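Local coordinates for pirin-like protein YhaK (Escherichia coli, PDB 2VEC), which is a cytoplasmic, redox-sensitive bicupin of the pirin family that lacks quercetin 2,3-dioxygenase activity and whose precise role is not established, at residues A[31-36]-A[224-229]; A[43-48]-A[66-71]; A[208-213]-A[246-251]. All blocks are in the same frame, centred on the assembly; numbering follows the deposited sequence. Where two conformers were deposited one is given.

Contact 1 of 3, residues A[31-36]-A[224-229]; sequences RQCGQA and ALTCGD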
ATOM      1  N   ARG A  31      -2.173  -7.626  19.096  1.00 67.33           N
ATOM      2  CA  ARG A  31      -0.965  -7.971  18.331  1.00 65.06           C
ATOM      3  C   ARG A  31       0.231  -7.676  19.238  1.00 66.51           C
ATOM      4  O   ARG A  31       0.313  -6.590  19.812  1.00 66.42           O
ATOM      5  CB  ARG A  31      -0.915  -7.098  17.070  1.00 62.24           C
ATOM      6  CG  ARG A  31       0.325  -7.199  16.170  1.00 58.81           C
ATOM      7  CD  ARG A  31       0.132  -6.270  14.963  1.00 55.59           C
ATOM      8  NE  ARG A  31       1.197  -6.387  13.972  1.00 47.78           N
ATOM      9  CZ  ARG A  31       1.148  -5.896  12.726  1.00 45.75           C
ATOM     10  NH1 ARG A  31       0.070  -5.251  12.268  1.00 39.36           N
ATOM     11  NH2 ARG A  31       2.185  -6.069  11.923  1.00 43.58           N
ATOM     12  N   GLN A  32       1.161  -8.619  19.382  1.00 67.41           N
ATOM     13  CA  GLN A  32       2.172  -8.429  20.426  1.00 69.24           C
ATOM     14  C   GLN A  32       3.435  -7.588  20.177  1.00 67.58           C
ATOM     15  O   GLN A  32       3.823  -6.834  21.089  1.00 68.70           O
ATOM     16  CB  GLN A  32       2.464  -9.716  21.207  1.00 72.29           C
ATOM     17  CG  GLN A  32       2.112  -9.550  22.688  1.00 77.16           C
ATOM     18  CD  GLN A  32       1.243 -10.674  23.240  1.00 82.63           C
ATOM     19  OE1 GLN A  32       0.164 -10.962  22.706  1.00 83.85           O
ATOM     20  NE2 GLN A  32       1.705 -11.308  24.322  1.00 85.21           N
ATOM     21  N   CYS A  33       4.061  -7.684  18.993  1.00 64.33           N
ATOM     22  CA  CYS A  33       5.249  -6.849  18.653  1.00 63.48           C
ATOM     23  C   CYS A  33       6.396  -7.122  19.677  1.00 66.83           C
ATOM     24  O   CYS A  33       6.168  -7.803  20.679  1.00 70.09           O
ATOM     25  CB  CYS A  33       4.843  -5.353  18.574  1.00 60.66           C
ATOM     26  SG  CYS A  33       5.871  -4.205  17.544  1.00 55.69           S
ATOM     27  N   GLY A  34       7.622  -6.647  19.455  1.00 67.46           N
ATOM     28  CA  GLY A  34       8.025  -5.905  18.277  1.00 65.94           C
ATOM     29  C   GLY A  34       9.006  -6.636  17.394  1.00 66.26           C
ATOM     30  O   GLY A  34       8.929  -6.514  16.136  1.00 64.32           O
ATOM     31  N   GLN A  35       9.908  -7.379  18.060  1.00 68.80           N
ATOM     32  CA  GLN A  35      11.038  -8.081  17.422  1.00 69.11           C
ATOM     33  C   GLN A  35      10.600  -9.129  16.418  1.00 67.75           C
ATOM     34  O   GLN A  35      11.029  -9.086  15.258  1.00 67.48           O
ATOM     35  CB  GLN A  35      12.005  -8.682  18.448  1.00 72.72           C
ATOM     36  CG  GLN A  35      13.205  -7.772  18.813  1.00 73.60           C
ATOM     37  CD  GLN A  35      13.711  -6.942  17.613  1.00 70.15           C
ATOM     38  OE1 GLN A  35      14.234  -7.517  16.638  1.00 66.55           O
ATOM     39  NE2 GLN A  35      13.559  -5.577  17.698  1.00 64.75           N
ATOM     40  N   ALA A  36       9.741 -10.049  16.856  1.00 66.85           N
ATOM     41  CA  ALA A  36       9.166 -11.056  15.960  1.00 64.43           C
ATOM     42  C   ALA A  36       7.888 -10.566  15.269  1.00 60.46           C
ATOM     43  O   ALA A  36       7.656 -10.893  14.104  1.00 58.56           O
ATOM     44  CB  ALA A  36       8.900 -12.333  16.704  1.00 67.01           C
ATOM     45  N   ALA A 224       8.133   7.749  15.554  1.00 27.99           N
ATOM     46  CA  ALA A 224       8.467   6.351  15.843  1.00 28.63           C
ATOM     47  C   ALA A 224       7.158   5.538  15.720  1.00 28.41           C
ATOM     48  O   ALA A 224       6.104   5.950  16.243  1.00 29.88           O
ATOM     49  CB  ALA A 224       9.105   6.225  17.248  1.00 31.08           C
ATOM     50  N   LEU A 225       7.229   4.419  15.016  1.00 27.42           N
ATOM     51  CA  LEU A 225       6.066   3.609  14.679  1.00 27.05           C
ATOM     52  C   LEU A 225       6.234   2.215  15.232  1.00 28.34           C
ATOM     53  O   LEU A 225       7.286   1.583  15.030  1.00 29.36           O
ATOM     54  CB  LEU A 225       5.864   3.572  13.151  1.00 25.91           C
ATOM     55  CG  LEU A 225       5.324   4.865  12.495  1.00 25.03           C
ATOM     56  CD1 LEU A 225       6.387   5.928  12.253  1.00 27.43           C
ATOM     57  CD2 LEU A 225       4.614   4.508  11.140  1.00 23.05           C
ATOM     58  N   THR A 226       5.231   1.740  15.966  1.00 27.89           N
ATOM     59  CA  THR A 226       5.230   0.375  16.442  1.00 28.18           C
ATOM     60  C   THR A 226       4.550  -0.496  15.385  1.00 28.40           C
ATOM     61  O   THR A 226       4.132   0.008  14.344  1.00 26.48           O
ATOM     62  CB  THR A 226       4.557   0.248  17.840  1.00 30.20           C
ATOM     63  OG1 THR A 226       4.894  -1.029  18.405  1.00 33.10           O
ATOM     64  CG2 THR A 226       3.071   0.413  17.757  1.00 28.46           C
ATOM     65  N   CYS A 227       4.479  -1.808  15.622  1.00 29.23           N
ATOM     66  CA  CYS A 227       3.971  -2.743  14.613  1.00 30.83           C
ATOM     67  C   CYS A 227       2.551  -2.331  14.199  1.00 29.30           C
ATOM     68  O   CYS A 227       1.706  -2.136  15.074  1.00 28.45           O
ATOM     69  CB  CYS A 227       3.941  -4.167  15.174  1.00 33.34           C
ATOM     70  SG  CYS A 227       5.578  -4.801  15.609  1.00 38.99           S
ATOM     71  N   GLY A 228       2.305  -2.232  12.893  1.00 27.02           N
ATOM     72  CA  GLY A 228       0.993  -1.861  12.398  1.00 25.62           C
ATOM     73  C   GLY A 228       0.613  -0.375  12.472  1.00 25.04           C
ATOM     74  O   GLY A 228      -0.445  -0.005  11.957  1.00 24.23           O
ATOM     75  N   ASP A 229       1.493   0.500  12.976  1.00 23.20           N
ATOM     76  CA  ASP A 229       1.172   1.957  13.018  1.00 24.14           C
ATOM     77  C   ASP A 229       1.269   2.560  11.643  1.00 22.82           C
ATOM     78  O   ASP A 229       2.096   2.115  10.816  1.00 23.38           O
ATOM     79  CB  ASP A 229       2.198   2.740  13.861  1.00 23.53           C
ATOM     80  CG  ASP A 229       1.863   2.827  15.328  1.00 27.46           C
ATOM     81  OD1 ASP A 229       0.751   2.454  15.790  1.00 29.16           O
ATOM     82  OD2 ASP A 229       2.769   3.281  16.069  1.00 25.91           O
TER
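R31 lays its guanidinium over the backbone that joins C227 to G228, and two residues on C33 is bonded to C227 in a disulfide, so a loop near the N terminus is fastened to a type II beta turn (T226 to D229) of the C-terminal cupin domain of this bicupin. R31 leads with an outstretched chain: CG stands opposite the backbone N (chi1 175°) and the run to NE stays extended, which carries the flat group across the turn. One face of it receives C227 C over its centre and G228 N nearer the rim; NH1 comes to 3.5 Å from G228 CA, and NE lies 3.7 Å from C227 CB. The charge is met beyond these segments, NH2 forming a salt bridge with D37 and a hydrogen bond to the carbonyl of I209; packing and polar bonds together probably limit the rotation of the group. C33 then turns its side chain toward the turn. Its SG is 2.0 Å from C227 SG, with a torsion of 76° about the S-S bond, and the same sulfur passes 3.4 Å from T226 OG1. G34, which follows a cis peptide bond, packs against the disulfide through its CA, 3.8 Å from C227 SG, while its carbonyl accepts from S245 OG. The turn receiving these groups is braced from within. D229 N donates to T226 O, the bond that closes the turn, and G228 occupies the positive-phi position, its N bonded to S208 OG. In the reverse direction T226 N donates to D229 OD2 at 2.9 Å, approaching from above the carboxylate plane.

Contact 2 of 3, residues A[43-48]-A[66-71]; sequences ARYTFS and LNQEVL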
ATOM      1  N   ALA A  43      -3.248 -10.090  11.379  1.00 39.94           N
ATOM      2  CA  ALA A  43      -3.809  -8.808  11.799  1.00 39.63           C
ATOM      3  C   ALA A  43      -4.857  -8.332  10.774  1.00 39.29           C
ATOM      4  O   ALA A  43      -4.716  -8.585   9.565  1.00 37.52           O
ATOM      5  CB  ALA A  43      -2.721  -7.782  11.982  1.00 38.39           C
ATOM      6  N   ARG A  44      -5.926  -7.701  11.267  1.00 39.07           N
ATOM      7  CA  ARG A  44      -6.978  -7.159  10.397  1.00 39.39           C
ATOM      8  C   ARG A  44      -7.306  -5.747  10.895  1.00 36.50           C
ATOM      9  O   ARG A  44      -7.628  -5.591  12.077  1.00 36.57           O
ATOM     10  CB  ARG A  44      -8.248  -8.023  10.506  1.00 41.70           C
ATOM     11  CG  ARG A  44      -8.152  -9.424   9.948  1.00 46.45           C
ATOM     12  CD  ARG A  44      -9.400 -10.266  10.366  1.00 51.39           C
ATOM     13  NE  ARG A  44     -10.599  -9.612   9.818  1.00 62.06           N
ATOM     14  CZ  ARG A  44     -11.647  -9.189  10.526  1.00 66.91           C
ATOM     15  NH1 ARG A  44     -11.709  -9.370  11.845  1.00 69.02           N
ATOM     16  NH2 ARG A  44     -12.655  -8.590   9.893  1.00 69.58           N
ATOM     17  N   TYR A  45      -7.236  -4.734  10.020  1.00 33.12           N
ATOM     18  CA  TYR A  45      -7.513  -3.363  10.401  1.00 32.00           C
ATOM     19  C   TYR A  45      -7.814  -2.531   9.173  1.00 30.52           C
ATOM     20  O   TYR A  45      -7.372  -2.896   8.085  1.00 28.35           O
ATOM     21  CB  TYR A  45      -6.327  -2.742  11.155  1.00 31.42           C
ATOM     22  CG  TYR A  45      -4.962  -2.847  10.475  1.00 30.73           C
ATOM     23  CD1 TYR A  45      -4.116  -3.924  10.719  1.00 29.80           C
ATOM     24  CD2 TYR A  45      -4.504  -1.830   9.638  1.00 30.41           C
ATOM     25  CE1 TYR A  45      -2.843  -3.983  10.100  1.00 30.72           C
ATOM     26  CE2 TYR A  45      -3.210  -1.858   9.029  1.00 29.04           C
ATOM     27  CZ  TYR A  45      -2.408  -2.964   9.248  1.00 28.71           C
ATOM     28  OH  TYR A  45      -1.158  -3.018   8.663  1.00 28.88           O
ATOM     29  N   THR A  46      -8.577  -1.444   9.349  1.00 29.49           N
ATOM     30  CA  THR A  46      -8.874  -0.492   8.262  1.00 28.85           C
ATOM     31  C   THR A  46      -8.714   0.980   8.697  1.00 28.25           C
ATOM     32  O   THR A  46      -9.390   1.398   9.657  1.00 30.18           O
ATOM     33  CB  THR A  46     -10.345  -0.656   7.776  1.00 30.26           C
ATOM     34  OG1 THR A  46     -10.596  -2.040   7.472  1.00 34.56           O
ATOM     35  CG2 THR A  46     -10.592   0.195   6.536  1.00 29.31           C
ATOM     36  N   PHE A  47      -7.818   1.728   8.021  1.00 27.72           N
ATOM     37  CA  PHE A  47      -7.677   3.167   8.227  1.00 27.46           C
ATOM     38  C   PHE A  47      -8.529   3.802   7.118  1.00 26.01           C
ATOM     39  O   PHE A  47      -8.388   3.394   5.974  1.00 24.36           O
ATOM     40  CB  PHE A  47      -6.252   3.701   7.964  1.00 27.19           C
ATOM     41  CG  PHE A  47      -5.187   3.259   8.946  1.00 31.69           C
ATOM     42  CD1 PHE A  47      -4.861   4.067  10.036  1.00 38.97           C
ATOM     43  CD2 PHE A  47      -4.413   2.164   8.701  1.00 33.98           C
ATOM     44  CE1 PHE A  47      -3.837   3.701  10.919  1.00 40.90           C
ATOM     45  CE2 PHE A  47      -3.387   1.771   9.581  1.00 37.09           C
ATOM     46  CZ  PHE A  47      -3.109   2.519  10.688  1.00 36.73           C
ATOM     47  N   SER A  48      -9.360   4.777   7.457  1.00 24.65           N
ATOM     48  CA  SER A  48     -10.106   5.567   6.462  1.00 24.88           C
ATOM     49  C   SER A  48      -9.730   7.018   6.650  1.00 22.89           C
ATOM     50  O   SER A  48      -9.914   7.548   7.758  1.00 23.18           O
ATOM     51  CB  SER A  48     -11.609   5.375   6.650  1.00 27.12           C
ATOM     52  OG  SER A  48     -11.946   3.981   6.528  1.00 31.18           O
ATOM     53  N   LEU A  66      -6.402   2.580   3.986  1.00 22.13           N
ATOM     54  CA  LEU A  66      -5.347   1.566   4.003  1.00 22.99           C
ATOM     55  C   LEU A  66      -5.843   0.454   4.907  1.00 24.04           C
ATOM     56  O   LEU A  66      -6.240   0.672   6.084  1.00 24.29           O
ATOM     57  CB  LEU A  66      -3.985   2.126   4.472  1.00 22.99           C
ATOM     58  CG  LEU A  66      -2.888   1.015   4.422  1.00 27.58           C
ATOM     59  CD1 LEU A  66      -1.568   1.546   4.025  1.00 29.30           C
ATOM     60  CD2 LEU A  66      -2.821   0.211   5.746  1.00 27.88           C
ATOM     61  N   ASN A  67      -5.910  -0.742   4.359  1.00 24.51           N
ATOM     62  CA  ASN A  67      -6.430  -1.831   5.170  1.00 28.23           C
ATOM     63  C   ASN A  67      -5.613  -3.084   5.065  1.00 28.74           C
ATOM     64  O   ASN A  67      -4.801  -3.225   4.144  1.00 28.36           O
ATOM     65  CB  ASN A  67      -7.930  -2.057   4.929  1.00 31.28           C
ATOM     66  CG  ASN A  67      -8.243  -2.770   3.648  1.00 35.30           C
ATOM     67  OD1 ASN A  67      -7.884  -3.928   3.446  1.00 37.65           O
ATOM     68  ND2 ASN A  67      -9.016  -2.098   2.791  1.00 39.34           N
ATOM     69  N   GLN A  68      -5.768  -3.953   6.045  1.00 28.52           N
ATOM     70  CA  GLN A  68      -5.218  -5.286   5.947  1.00 30.44           C
ATOM     71  C   GLN A  68      -6.328  -6.232   6.320  1.00 31.69           C
ATOM     72  O   GLN A  68      -7.003  -6.037   7.330  1.00 32.57           O
ATOM     73  CB  GLN A  68      -4.014  -5.496   6.858  1.00 29.53           C
ATOM     74  CG  GLN A  68      -3.591  -6.990   6.887  1.00 31.19           C
ATOM     75  CD  GLN A  68      -2.215  -7.206   7.472  1.00 34.65           C
ATOM     76  OE1 GLN A  68      -1.250  -6.521   7.076  1.00 32.94           O
ATOM     77  NE2 GLN A  68      -2.100  -8.163   8.409  1.00 31.38           N
ATOM     78  N   GLU A  69      -6.563  -7.225   5.472  1.00 34.01           N
ATOM     79  CA  GLU A  69      -7.669  -8.148   5.676  1.00 37.11           C
ATOM     80  C   GLU A  69      -7.175  -9.566   5.539  1.00 38.41           C
ATOM     81  O   GLU A  69      -6.169  -9.820   4.863  1.00 36.23           O
ATOM     82  CB  GLU A  69      -8.794  -7.862   4.682  1.00 39.05           C
ATOM     83  CG  GLU A  69      -9.548  -6.533   4.993  1.00 41.43           C
ATOM     84  CD  GLU A  69     -10.330  -6.612   6.313  1.00 52.32           C
ATOM     85  OE1 GLU A  69     -11.137  -7.580   6.479  1.00 58.45           O
ATOM     86  OE2 GLU A  69     -10.126  -5.730   7.189  1.00 53.48           O
ATOM     87  N   VAL A  70      -7.865 -10.476   6.221  1.00 40.75           N
ATOM     88  CA  VAL A  70      -7.569 -11.900   6.161  1.00 43.07           C
ATOM     89  C   VAL A  70      -8.848 -12.596   5.709  1.00 46.37           C
ATOM     90  O   VAL A  70      -9.879 -12.435   6.351  1.00 48.78           O
ATOM     91  CB  VAL A  70      -7.104 -12.431   7.552  1.00 44.27           C
ATOM     92  CG1 VAL A  70      -6.904 -13.953   7.552  1.00 45.21           C
ATOM     93  CG2 VAL A  70      -5.814 -11.722   8.020  1.00 42.39           C
ATOM     94  N   LEU A  71      -8.776 -13.354   4.611  1.00 48.17           N
ATOM     95  CA  LEU A  71      -9.869 -14.227   4.148  1.00 52.50           C
ATOM     96  C   LEU A  71      -9.576 -15.692   4.475  1.00 55.36           C
ATOM     97  O   LEU A  71      -8.490 -16.187   4.157  1.00 54.03           O
ATOM     98  CB  LEU A  71     -10.043 -14.094   2.626  1.00 52.52           C
ATOM     99  CG  LEU A  71     -10.930 -13.014   1.998  1.00 53.53           C
ATOM    100  CD1 LEU A  71     -10.804 -13.096   0.476  1.00 54.97           C
ATOM    101  CD2 LEU A  71     -12.399 -13.176   2.386  1.00 57.86           C
TER
HETATM  102  O   HOH W   1       0.158  -5.278   9.042  1.00 31.03           O
HETATM  103  O   HOH W   2     -10.951  -4.282   9.219  1.00 50.87           O
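Y45 pairs with Q68 and F47 with L66 as antiparallel hydrogen-bonded pairs, with T46 and N67 forming the non-hydrogen-bonded pair between them. In the first, Y45 N donates to Q68 O and Q68 N returns a bond of 2.8 Å to Y45 O. In the second, F47 N gives L66 O a nearly straight bond (2.7 Å, 173°), and L66 N donates to F47 O. Beyond the regular ladder the Q68 side chain takes over: its extended chain brings NE2 to A43 O at 2.9 Å, from above the carbonyl plane, and NE2 has a second acceptor in W40 O. Its other amide atom, OE1, accepts from a water that in turn accepts from Y45 OH at 2.6 Å, in the plane of the tyrosine ring. Q68 CB meanwhile sits over one face of that ring, 4.0 Å from its centroid, a CH-pi contact, so Q68 touches Y45 with its aliphatic base as well as through the water. L66 CD2 touches both aromatics, at Y45 CE2 and F47 CD2.

On the face carrying T46 and N67, E69 bends at chi2 (-67°) to swing its carboxylate back toward 43-48. OE2 accepts from a second water, which also bonds T46 OG1; OE1 makes a long salt bridge of 3.9 Å to R44 NH2, the charged planes nearly perpendicular. The N67 amide turns away to R137 and Q139 of the neighbouring strand 135-143. V70 N, buried here, has no partner in the model. The arrangement is an edge pairing: 45-48 is the outermost strand of the six-stranded antiparallel sheet of the pirin cupin domain, hydrogen-bonded to 63-71.

Contact 3 of 3, residues A[208-213]-A[246-251]; sequences SIHGKF and PLRALL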
ATOM      1  N   SER A 208       3.702   0.650   8.883  1.00 21.35           N
ATOM      2  CA  SER A 208       4.344  -0.586   9.272  1.00 22.51           C
ATOM      3  C   SER A 208       3.494  -1.751   8.732  1.00 23.89           C
ATOM      4  O   SER A 208       2.282  -1.857   9.086  1.00 22.51           O
ATOM      5  CB  SER A 208       4.449  -0.650  10.803  1.00 23.19           C
ATOM      6  OG  SER A 208       4.635  -2.021  11.222  1.00 24.26           O
ATOM      7  N   ILE A 209       4.096  -2.601   7.890  1.00 22.04           N
ATOM      8  CA  ILE A 209       3.436  -3.855   7.513  1.00 24.52           C
ATOM      9  C   ILE A 209       3.750  -4.887   8.599  1.00 26.10           C
ATOM     10  O   ILE A 209       2.839  -5.558   9.144  1.00 25.91           O
ATOM     11  CB  ILE A 209       3.881  -4.352   6.127  1.00 23.85           C
ATOM     12  CG1 ILE A 209       3.419  -3.365   5.015  1.00 25.59           C
ATOM     13  CG2 ILE A 209       3.296  -5.766   5.837  1.00 26.09           C
ATOM     14  CD1 ILE A 209       4.161  -3.661   3.641  1.00 25.19           C
ATOM     15  N   HIS A 210       5.048  -5.010   8.891  1.00 27.45           N
ATOM     16  CA  HIS A 210       5.455  -5.699  10.105  0.50 29.25           C
ATOM     17  C   HIS A 210       6.769  -5.164  10.622  1.00 29.53           C
ATOM     18  O   HIS A 210       7.616  -4.653   9.906  1.00 29.45           O
ATOM     19  CB  HIS A 210       5.439  -7.219   9.988  0.50 30.57           C
ATOM     20  CG  HIS A 210       6.566  -7.788   9.187  0.50 31.74           C
ATOM     21  ND1 HIS A 210       7.829  -7.976   9.705  0.50 35.66           N
ATOM     22  CD2 HIS A 210       6.607  -8.243   7.916  0.50 32.63           C
ATOM     23  CE1 HIS A 210       8.605  -8.517   8.783  0.50 34.41           C
ATOM     24  NE2 HIS A 210       7.886  -8.700   7.693  0.50 35.29           N
ATOM     25  N   GLY A 211       6.820  -5.121  11.948  1.00 30.92           N
ATOM     26  CA  GLY A 211       7.957  -4.530  12.671  1.00 31.63           C
ATOM     27  C   GLY A 211       7.826  -3.048  12.987  1.00 30.98           C
ATOM     28  O   GLY A 211       6.862  -2.372  12.610  1.00 30.20           O
ATOM     29  N   LYS A 212       8.803  -2.548  13.727  1.00 30.89           N
ATOM     30  CA  LYS A 212       8.760  -1.183  14.231  1.00 31.30           C
ATOM     31  C   LYS A 212       9.935  -0.408  13.634  1.00 31.47           C
ATOM     32  O   LYS A 212      10.946  -1.000  13.250  1.00 32.23           O
ATOM     33  CB  LYS A 212       8.804  -1.183  15.754  1.00 32.44           C
ATOM     34  CG  LYS A 212       9.936  -1.949  16.332  1.00 36.88           C
ATOM     35  CD  LYS A 212       9.849  -1.993  17.881  1.00 39.09           C
ATOM     36  CE  LYS A 212      10.695  -3.130  18.431  1.00 44.22           C
ATOM     37  NZ  LYS A 212      11.010  -2.867  19.885  1.00 47.56           N
ATOM     38  N   PHE A 213       9.786   0.909  13.522  1.00 30.44           N
ATOM     39  CA  PHE A 213      10.797   1.723  12.865  1.00 29.30           C
ATOM     40  C   PHE A 213      10.586   3.170  13.229  1.00 29.95           C
ATOM     41  O   PHE A 213       9.549   3.526  13.789  1.00 29.55           O
ATOM     42  CB  PHE A 213      10.795   1.525  11.337  1.00 27.70           C
ATOM     43  CG  PHE A 213       9.566   2.026  10.595  1.00 26.28           C
ATOM     44  CD1 PHE A 213       8.323   1.389  10.721  1.00 25.98           C
ATOM     45  CD2 PHE A 213       9.670   3.090   9.687  1.00 26.72           C
ATOM     46  CE1 PHE A 213       7.176   1.831   9.959  1.00 26.32           C
ATOM     47  CE2 PHE A 213       8.544   3.541   8.943  1.00 27.07           C
ATOM     48  CZ  PHE A 213       7.294   2.894   9.068  1.00 26.61           C
ATOM     49  N   PRO A 246      13.275  -6.402  12.546  1.00 38.16           N
ATOM     50  CA  PRO A 246      13.073  -6.740  11.122  1.00 37.08           C
ATOM     51  C   PRO A 246      11.793  -6.088  10.610  1.00 35.29           C
ATOM     52  O   PRO A 246      10.786  -6.119  11.307  1.00 34.95           O
ATOM     53  CB  PRO A 246      12.959  -8.265  11.137  1.00 39.02           C
ATOM     54  CG  PRO A 246      13.756  -8.691  12.372  1.00 41.03           C
ATOM     55  CD  PRO A 246      13.474  -7.602  13.392  1.00 39.77           C
ATOM     56  N   LEU A 247      11.832  -5.467   9.430  1.00 33.16           N
ATOM     57  CA  LEU A 247      10.787  -4.527   9.053  1.00 30.57           C
ATOM     58  C   LEU A 247      10.277  -4.774   7.629  1.00 30.58           C
ATOM     59  O   LEU A 247      11.067  -5.066   6.735  1.00 31.26           O
ATOM     60  CB  LEU A 247      11.372  -3.117   9.117  1.00 30.37           C
ATOM     61  CG  LEU A 247      10.501  -1.960   8.643  1.00 27.49           C
ATOM     62  CD1 LEU A 247       9.416  -1.698   9.681  1.00 28.03           C
ATOM     63  CD2 LEU A 247      11.364  -0.727   8.365  1.00 27.76           C
ATOM     64  N   ARG A 248       8.961  -4.665   7.429  1.00 28.71           N
ATOM     65  CA  ARG A 248       8.428  -4.415   6.095  1.00 27.39           C
ATOM     66  C   ARG A 248       7.544  -3.193   6.272  1.00 25.50           C
ATOM     67  O   ARG A 248       6.752  -3.133   7.239  1.00 25.36           O
ATOM     68  CB  ARG A 248       7.624  -5.579   5.559  1.00 28.28           C
ATOM     69  CG  ARG A 248       8.492  -6.722   5.019  1.00 33.75           C
ATOM     70  CD  ARG A 248       7.607  -7.765   4.367  1.00 36.44           C
ATOM     71  NE  ARG A 248       6.861  -7.282   3.203  1.00 36.66           N
ATOM     72  CZ  ARG A 248       6.102  -8.094   2.470  1.00 35.23           C
ATOM     73  NH1 ARG A 248       6.044  -9.397   2.814  1.00 31.01           N
ATOM     74  NH2 ARG A 248       5.433  -7.623   1.429  1.00 33.86           N
ATOM     75  N   ALA A 249       7.681  -2.222   5.369  1.00 24.33           N
ATOM     76  CA  ALA A 249       6.931  -0.991   5.488  1.00 23.51           C
ATOM     77  C   ALA A 249       6.603  -0.414   4.118  1.00 22.39           C
ATOM     78  O   ALA A 249       7.191  -0.822   3.098  1.00 23.11           O
ATOM     79  CB  ALA A 249       7.760   0.041   6.294  1.00 23.33           C
ATOM     80  N   LEU A 250       5.749   0.595   4.113  1.00 22.38           N
ATOM     81  CA  LEU A 250       5.493   1.360   2.900  1.00 23.04           C
ATOM     82  C   LEU A 250       5.791   2.812   3.208  1.00 23.54           C
ATOM     83  O   LEU A 250       5.580   3.267   4.351  1.00 23.81           O
ATOM     84  CB  LEU A 250       3.999   1.300   2.540  1.00 22.47           C
ATOM     85  CG  LEU A 250       3.411  -0.059   2.160  1.00 22.32           C
ATOM     86  CD1 LEU A 250       1.898   0.058   1.858  1.00 22.93           C
ATOM     87  CD2 LEU A 250       4.149  -0.723   0.980  1.00 22.59           C
ATOM     88  N   LEU A 251       6.270   3.540   2.199  1.00 23.17           N
ATOM     89  CA  LEU A 251       6.324   4.987   2.302  1.00 23.19           C
ATOM     90  C   LEU A 251       5.588   5.466   1.068  1.00 23.19           C
ATOM     91  O   LEU A 251       5.923   5.064  -0.079  1.00 21.48           O
ATOM     92  CB  LEU A 251       7.754   5.536   2.296  1.00 25.78           C
ATOM     93  CG  LEU A 251       7.852   7.076   2.509  1.00 27.53           C
ATOM     94  CD1 LEU A 251       9.166   7.470   3.191  1.00 32.43           C
ATOM     95  CD2 LEU A 251       7.766   7.785   1.131  1.00 28.78           C
TER
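In the conformer described, one of two, H210 places its ring between its own backbone N and carbonyl carbon (chi1 74°), while R248 sets CG opposite its carbonyl carbon (chi1 -79°), and the two lie on the same face of the sheet at a classic beta bulge in the C-terminal cupin domain. I209 and H210 both face R248: R248 O accepts from I209 N at 2.8 Å and from H210 N at 3.0 Å, both donors approaching from the same face of its plane. R248 N answers with a bond to H210 O. In this conformer the imidazole has R248 N above one face and its NE2 beside the R248 CG and CD methylenes. The guanidinium stands steeply to that ring, and R248 NE is held by H186 of strand 183-189.

The chain turns its corner at I209; beyond it G211 CA meets P246 O in a CA-H...O contact, and S208 OG bridges across to G211 O with a hydrogen bond of 2.6 Å, in the carbonyl plane. On the R248 side I209 CD1 packs on L250 CD2, with M138 and L92 of the N-terminal sheet also touching I209. On the S208/A249 side F213 crosses L247 at about a right angle. L247 CD1 comes to 3.4 Å from F213 CD1, whereas A249 CB lies over one face of the same ring, 4.0 Å from CZ.

Overall arrangement
From the N terminus, the chain first passes 31-36, whose partner comes only at 224-229; contact 1 therefore closes a loop of 187 residues, most of the chain, and ties the N-terminal loop to the C-terminal cupin domain by a disulfide. Contact 2 falls within that loop, a short closure that adds edge strand 45-48 to the N-terminal sheet. Contact 3 opens later, at 208-213, and ends at 246-251, beyond 224-229, so contacts 1 and 3 cross. Their centres are about 8 Å apart, and L225 N lies 2.8 Å from F213 O, a probable hydrogen bond. R31 links contacts 1 and 2, its NH1 packing on A43 and Y45.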